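PDB 3CZ8: putative sporulation-specific glycosylase YdhD from Bacillus subtilis subsp. subtilis str. 168, which probably hydrolyses glycosidic bonds in a carbohydrate polymer during sporulation, its family 18 glycosidase domain being the part in this chain. Local coordinates for residues S239-S242 and E248-M251. The protein carries 1 engineered substitution. Sequence-based numbering, arbitrary orientation.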
loop_
_atom_site.group_PDB
_atom_site.type_symbol
_atom_site.label_atom_id
_atom_site.label_comp_id
_atom_site.label_asym_id
_atom_site.label_seq_id
_atom_site.Cartn_x
_atom_site.Cartn_y
_atom_site.Cartn_z
ATOM N N SER A 239 -0.671 4.221 -15.861
ATOM C CA SER A 239 -1.094 3.498 -14.669
ATOM C C SER A 239 -0.082 3.699 -13.551
ATOM O O SER A 239 1.099 3.373 -13.708
ATOM C CB SER A 239 -1.272 2.006 -14.965
ATOM O OG SER A 239 -2.312 1.789 -15.900
ATOM N N ALA A 240 -0.560 4.251 -12.436
ATOM C CA ALA A 240 0.231 4.454 -11.225
ATOM C C ALA A 240 0.267 3.162 -10.421
ATOM O O ALA A 240 -0.758 2.710 -9.900
ATOM C CB ALA A 240 -0.360 5.588 -10.387
ATOM N N ILE A 241 1.452 2.562 -10.341
ATOM C CA ILE A 241 1.620 1.252 -9.720
ATOM C C ILE A 241 2.754 1.282 -8.697
ATOM O O ILE A 241 3.643 2.133 -8.771
ATOM C CB ILE A 241 1.874 0.126 -10.782
ATOM C CG1 ILE A 241 3.201 0.329 -11.521
ATOM C CG2 ILE A 241 0.714 0.014 -11.780
ATOM C CD1 ILE A 241 3.519 -0.774 -12.503
ATOM N N SER A 242 2.713 0.367 -7.733
ATOM C CA SER A 242 3.756 0.281 -6.719
ATOM C C SER A 242 5.014 -0.312 -7.339
ATOM O O SER A 242 4.970 -0.869 -8.437
ATOM C CB SER A 242 3.290 -0.547 -5.507
ATOM O OG SER A 242 3.474 -1.942 -5.717
ATOM N N GLU A 248 6.140 -7.345 -10.503
ATOM C CA GLU A 248 5.088 -8.315 -10.811
ATOM C C GLU A 248 4.673 -8.306 -12.284
ATOM O O GLU A 248 4.379 -9.362 -12.847
ATOM C CB GLU A 248 3.870 -8.087 -9.912
ATOM C CG GLU A 248 4.086 -8.551 -8.459
ATOM C CD GLU A 248 3.127 -7.900 -7.467
ATOM O OE1 GLU A 248 2.331 -7.011 -7.857
ATOM O OE2 GLU A 248 3.173 -8.284 -6.281
ATOM N N ARG A 249 4.661 -7.126 -12.902
ATOM C CA ARG A 249 4.358 -7.001 -14.334
ATOM C C ARG A 249 5.506 -7.471 -15.216
ATOM O O ARG A 249 5.275 -8.017 -16.290
ATOM C CB ARG A 249 3.960 -5.573 -14.692
ATOM C CG ARG A 249 2.596 -5.196 -14.160
ATOM C CD ARG A 249 2.146 -3.838 -14.646
ATOM N NE ARG A 249 0.877 -3.467 -14.024
ATOM C CZ ARG A 249 0.016 -2.585 -14.521
ATOM N NH1 ARG A 249 0.270 -1.963 -15.664
ATOM N NH2 ARG A 249 -1.110 -2.328 -13.869
ATOM N N ALA A 250 6.739 -7.264 -14.760
ATOM C CA ALA A 250 7.920 -7.766 -15.462
ATOM C C ALA A 250 7.965 -9.296 -15.503
ATOM O O ALA A 250 8.477 -9.862 -16.457
ATOM C CB ALA A 250 9.199 -7.205 -14.842
ATOM N N MET A 251 7.424 -9.949 -14.471
ATOM C CA MET A 251 7.342 -11.417 -14.413
ATOM C C MET A 251 6.301 -11.969 -15.375
ATOM O O MET A 251 6.599 -12.872 -16.160
ATOM C CB MET A 251 6.973 -11.898 -13.011
ATOM C CG MET A 251 7.947 -11.560 -11.921
ATOM S SD MET A 251 7.666 -12.548 -10.448
ATOM C CE MET A 251 5.873 -12.672 -10.327
HETATM O O HOH W 1 -1.645 -0.548 -18.179
#
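Ile-241 and Arg-249 make most of this contact, the methyl CG2 of Ile-241 sitting over one face of the guanidinium, nearer its rim than its middle, 3.6 Å from NH2 of Arg-249. The other branch of the isoleucine crosses the arginine stem at a slant, with Ile-241 CD1 4.0 Å from Arg-249 CD. Arg-249 reaches the strand from its helix because the chain is extended from CG to NE (chi2 -174°, chi3 -175°). There CB of Ser-239 approaches the guanidinium obliquely, 4.3 Å from NH1 of Arg-249, and a water makes weak, long bonds to Ser-239 OG and to the same NH1. The strong polar partner is Asp-227, whose OD1 forms a salt bridge with NH1. Replacing Arg-249 by an alanine would probably cost Asp-227 this cationic mate and take away the packing over CG2 and CD1 of Ile-241. Backbone bonds of Ser-239 with Asp-227 and of Ile-241 with Gly-225 fix the strand beside 225-229, while the side chain of Ser-242 N-caps helix 243-252 through N of Asn-245. The long side chain of Arg-249 thus ties this helix to strand 239-241, outermost within this chain in a five-stranded antiparallel sheet, consistent with the alpha+beta insertion found in many family 18 TIM barrels.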